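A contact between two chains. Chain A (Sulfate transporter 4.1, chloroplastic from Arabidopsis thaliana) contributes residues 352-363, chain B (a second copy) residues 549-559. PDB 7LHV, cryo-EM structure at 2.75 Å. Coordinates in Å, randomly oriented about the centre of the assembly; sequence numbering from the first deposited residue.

Chain A 352-363: AKALAAKNRYEL
Chain B (549-559) LREYEVAVDKY

Chain A runs as a helix from Ala A352 to Lys A358, continuing one that begins earlier in the chain. Its phi/psi values stay near -65/-41. Asn A359 is the first residue to leave helical values, at -100/12. Arg A360 then takes a left-handed conformation, 64/56, and Tyr A361 to Leu A363 are extended, with phi/psi of -152/159, -81/148 and -155/142. Chain B is helical throughout, from Leu B549 to Tyr B559, and the helix extends beyond both ends.

The two helices run in roughly the same direction, with 41° between their N-to-C axes. Their axes come no closer than 11.5 Å, so side chains bridge the gap. The register is set by three CA-to-CA distances: Ala A357 to Arg B550 is 7.8 Å, Arg A360 to Asp B557 is 6.5 Å, and Glu A362 to Val B554 is 7.1 Å. The stretches bury 372 Å² in all, both sides summed.

The turn after the chain A helix is held within its own chain. Asn A359 ND2 donates to Leu A355 O at 2.7 Å, and Tyr A361 N donates to Ala A356 O at 3.3 Å. Asn A359 has chi1 m and points its CB away from chain B.

Two salt bridges join the stretches. Arg A360 NH1 lies 3.0 Å from Asp B557 OD1. The acid sits at the edge of the guanidinium, near its plane. This pair is also a hydrogen bond, but a weak one, because the N-H...acceptor angle is only 131°. Arg A360 is extended, m, t, t with chi4 -89°; Asp B557 has chi1 m and chi2 -25°. Both Asp B557 oxygens are also hydrogen-bonded elsewhere in the structure. In the second bridge, Glu A362 OE1 lies 3.5 Å from Lys B558 NZ. Lys B558 is m, t, t, t. Its CB points sideways, but its end comes nearer to chain A. Glu A362 also has its CB sideways, and its end comes nearer to chain B; its chi1 is m and its chi2 is -143°, between wells.

The remaining contacts are van der Waals. Ala A357 points toward chain B and sets its methyl over one face of the Arg B550 guanidinium, with CB 3.8 Å from Arg B550 NE. Arg B550 is m, t, t with chi4 160°. Lys A353 CB is 4.4 Å from Arg B550 NH1, while the lysine end leads away. Glu A362 OE1 also touches carbon, 3.3 Å from Val B554 CG1; Val B554 has chi1 t.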

# COMPACT_ATOMS: atom_id res chain seq x y z
N ALA A 352 -17.46 -18.54 0.94
CA ALA A 352 -18.84 -18.29 0.52
C ALA A 352 -18.93 -18.13 -0.99
O ALA A 352 -19.84 -18.69 -1.62
CB ALA A 352 -19.38 -17.04 1.21
N LYS A 353 -18.00 -17.39 -1.60
CA LYS A 353 -18.04 -17.18 -3.04
C LYS A 353 -17.78 -18.48 -3.80
O LYS A 353 -18.45 -18.76 -4.80
CB LYS A 353 -17.02 -16.12 -3.45
CG LYS A 353 -17.53 -14.70 -3.32
CD LYS A 353 -16.56 -13.70 -3.92
CE LYS A 353 -15.28 -13.61 -3.09
NZ LYS A 353 -14.47 -12.42 -3.45
N ALA A 354 -16.82 -19.29 -3.34
CA ALA A 354 -16.56 -20.56 -4.00
C ALA A 354 -17.77 -21.48 -3.92
O ALA A 354 -18.14 -22.12 -4.91
CB ALA A 354 -15.33 -21.23 -3.37
N LEU A 355 -18.40 -21.56 -2.74
CA LEU A 355 -19.58 -22.40 -2.60
C LEU A 355 -20.73 -21.90 -3.46
O LEU A 355 -21.47 -22.69 -4.04
CB LEU A 355 -20.00 -22.48 -1.14
CG LEU A 355 -19.07 -23.27 -0.21
CD1 LEU A 355 -19.52 -23.12 1.23
CD2 LEU A 355 -19.02 -24.73 -0.62
N ALA A 356 -20.91 -20.58 -3.54
CA ALA A 356 -21.98 -20.02 -4.37
C ALA A 356 -21.74 -20.32 -5.84
O ALA A 356 -22.69 -20.65 -6.57
CB ALA A 356 -22.09 -18.52 -4.14
N ALA A 357 -20.50 -20.21 -6.30
CA ALA A 357 -20.19 -20.55 -7.68
C ALA A 357 -20.42 -22.03 -7.95
O ALA A 357 -20.90 -22.41 -9.02
CB ALA A 357 -18.75 -20.16 -8.01
N LYS A 358 -20.07 -22.89 -6.98
CA LYS A 358 -20.30 -24.32 -7.16
C LYS A 358 -21.78 -24.66 -7.20
O LYS A 358 -22.21 -25.52 -7.98
CB LYS A 358 -19.61 -25.10 -6.04
CG LYS A 358 -18.13 -25.31 -6.24
CD LYS A 358 -17.53 -26.08 -5.08
CE LYS A 358 -18.20 -27.44 -4.92
NZ LYS A 358 -17.95 -28.32 -6.09
N ASN A 359 -22.59 -24.01 -6.36
CA ASN A 359 -23.97 -24.41 -6.14
C ASN A 359 -24.98 -23.56 -6.92
O ASN A 359 -26.18 -23.65 -6.64
CB ASN A 359 -24.29 -24.36 -4.65
CG ASN A 359 -23.59 -25.46 -3.88
OD1 ASN A 359 -24.04 -26.61 -3.86
ND2 ASN A 359 -22.49 -25.11 -3.23
N ARG A 360 -24.52 -22.75 -7.87
CA ARG A 360 -25.39 -22.09 -8.84
C ARG A 360 -26.36 -21.11 -8.17
O ARG A 360 -27.58 -21.21 -8.33
CB ARG A 360 -26.15 -23.13 -9.67
CG ARG A 360 -25.28 -23.97 -10.59
CD ARG A 360 -26.15 -24.94 -11.38
NE ARG A 360 -25.36 -25.83 -12.22
CZ ARG A 360 -25.00 -25.56 -13.46
NH1 ARG A 360 -25.35 -24.43 -14.06
NH2 ARG A 360 -24.27 -26.45 -14.13
N TYR A 361 -25.81 -20.16 -7.42
CA TYR A 361 -26.61 -19.06 -6.90
C TYR A 361 -25.72 -17.84 -6.73
O TYR A 361 -24.49 -17.95 -6.64
CB TYR A 361 -27.32 -19.43 -5.59
CG TYR A 361 -26.42 -19.72 -4.42
CD1 TYR A 361 -25.93 -21.00 -4.19
CD2 TYR A 361 -26.08 -18.72 -3.52
CE1 TYR A 361 -25.12 -21.27 -3.11
CE2 TYR A 361 -25.26 -18.98 -2.44
CZ TYR A 361 -24.78 -20.26 -2.24
OH TYR A 361 -23.97 -20.52 -1.16
N GLU A 362 -26.35 -16.68 -6.69
CA GLU A 362 -25.63 -15.41 -6.62
C GLU A 362 -25.19 -15.11 -5.20
O GLU A 362 -25.87 -15.46 -4.23
CB GLU A 362 -26.51 -14.27 -7.13
CG GLU A 362 -26.92 -14.39 -8.58
CD GLU A 362 -26.94 -13.05 -9.29
OE1 GLU A 362 -27.73 -12.89 -10.24
OE2 GLU A 362 -26.16 -12.16 -8.90
N LEU A 363 -24.05 -14.44 -5.07
CA LEU A 363 -23.55 -14.01 -3.78
C LEU A 363 -22.64 -12.81 -3.99
O LEU A 363 -21.88 -12.76 -4.97
CB LEU A 363 -22.79 -15.13 -3.07
CG LEU A 363 -22.38 -14.93 -1.61
CD1 LEU A 363 -22.41 -16.26 -0.89
CD2 LEU A 363 -21.00 -14.32 -1.50
N LEU B 549 -15.40 -13.09 -15.09
CA LEU B 549 -15.58 -14.33 -15.84
C LEU B 549 -16.72 -15.17 -15.29
O LEU B 549 -17.33 -15.94 -16.05
CB LEU B 549 -14.27 -15.12 -15.85
CG LEU B 549 -13.13 -14.41 -16.58
CD1 LEU B 549 -11.85 -15.23 -16.53
CD2 LEU B 549 -13.51 -14.10 -18.02
N ARG B 550 -17.03 -15.04 -14.00
CA ARG B 550 -18.17 -15.75 -13.42
C ARG B 550 -19.50 -15.09 -13.75
O ARG B 550 -20.55 -15.73 -13.56
CB ARG B 550 -18.02 -15.84 -11.90
CG ARG B 550 -17.01 -16.87 -11.42
CD ARG B 550 -16.79 -16.74 -9.93
NE ARG B 550 -16.01 -17.85 -9.39
CZ ARG B 550 -15.37 -17.82 -8.23
NH1 ARG B 550 -15.37 -16.74 -7.47
NH2 ARG B 550 -14.70 -18.89 -7.83
N GLU B 551 -19.49 -13.83 -14.18
CA GLU B 551 -20.75 -13.22 -14.62
C GLU B 551 -21.40 -14.03 -15.73
O GLU B 551 -22.64 -14.08 -15.83
CB GLU B 551 -20.51 -11.78 -15.08
CG GLU B 551 -20.12 -10.82 -13.98
CD GLU B 551 -19.89 -9.41 -14.49
OE1 GLU B 551 -19.92 -9.22 -15.72
OE2 GLU B 551 -19.69 -8.50 -13.66
N TYR B 552 -20.60 -14.69 -16.57
CA TYR B 552 -21.17 -15.52 -17.62
C TYR B 552 -21.83 -16.78 -17.05
O TYR B 552 -22.87 -17.21 -17.55
CB TYR B 552 -20.08 -15.87 -18.64
CG TYR B 552 -19.42 -14.62 -19.18
CD1 TYR B 552 -20.09 -13.80 -20.08
CD2 TYR B 552 -18.16 -14.24 -18.76
CE1 TYR B 552 -19.50 -12.65 -20.57
CE2 TYR B 552 -17.57 -13.09 -19.23
CZ TYR B 552 -18.24 -12.30 -20.14
OH TYR B 552 -17.66 -11.15 -20.62
N GLU B 553 -21.24 -17.36 -16.00
CA GLU B 553 -21.91 -18.46 -15.32
C GLU B 553 -23.22 -18.01 -14.70
O GLU B 553 -24.22 -18.74 -14.73
CB GLU B 553 -21.01 -19.05 -14.24
CG GLU B 553 -19.57 -19.18 -14.62
CD GLU B 553 -18.72 -19.59 -13.44
OE1 GLU B 553 -19.09 -19.27 -12.30
OE2 GLU B 553 -17.67 -20.21 -13.67
N VAL B 554 -23.23 -16.81 -14.12
CA VAL B 554 -24.46 -16.28 -13.53
C VAL B 554 -25.52 -16.08 -14.60
O VAL B 554 -26.71 -16.36 -14.40
CB VAL B 554 -24.18 -14.99 -12.75
CG1 VAL B 554 -25.43 -14.51 -12.05
CG2 VAL B 554 -23.08 -15.22 -11.73
N ALA B 555 -25.11 -15.58 -15.77
CA ALA B 555 -26.04 -15.43 -16.88
C ALA B 555 -26.59 -16.78 -17.33
O ALA B 555 -27.78 -16.90 -17.63
CB ALA B 555 -25.37 -14.71 -18.05
N VAL B 556 -25.73 -17.80 -17.39
CA VAL B 556 -26.19 -19.14 -17.77
C VAL B 556 -27.18 -19.68 -16.74
O VAL B 556 -28.18 -20.30 -17.10
CB VAL B 556 -24.99 -20.08 -17.95
CG1 VAL B 556 -25.45 -21.52 -18.06
CG2 VAL B 556 -24.20 -19.68 -19.19
N ASP B 557 -26.90 -19.46 -15.46
CA ASP B 557 -27.82 -19.90 -14.41
C ASP B 557 -29.16 -19.20 -14.52
O ASP B 557 -30.21 -19.82 -14.35
CB ASP B 557 -27.20 -19.65 -13.03
CG ASP B 557 -25.94 -20.46 -12.80
OD1 ASP B 557 -25.78 -21.52 -13.45
OD2 ASP B 557 -25.10 -20.04 -11.98
N LYS B 558 -29.15 -17.89 -14.81
CA LYS B 558 -30.39 -17.17 -15.02
C LYS B 558 -31.15 -17.71 -16.22
O LYS B 558 -32.38 -17.83 -16.19
CB LYS B 558 -30.11 -15.68 -15.19
CG LYS B 558 -29.90 -14.93 -13.88
CD LYS B 558 -29.62 -13.46 -14.14
CE LYS B 558 -29.53 -12.68 -12.84
NZ LYS B 558 -29.04 -11.29 -13.06
N TYR B 559 -30.43 -18.02 -17.31
CA TYR B 559 -31.07 -18.59 -18.49
C TYR B 559 -31.72 -19.93 -18.18
O TYR B 559 -32.85 -20.20 -18.62
CB TYR B 559 -30.05 -18.74 -19.62
CG TYR B 559 -29.72 -17.45 -20.34
CD1 TYR B 559 -30.64 -16.41 -20.41
CD2 TYR B 559 -28.49 -17.28 -20.95
CE1 TYR B 559 -30.34 -15.24 -21.06
CE2 TYR B 559 -28.18 -16.10 -21.61
CZ TYR B 559 -29.11 -15.09 -21.67
OH TYR B 559 -28.81 -13.92 -22.32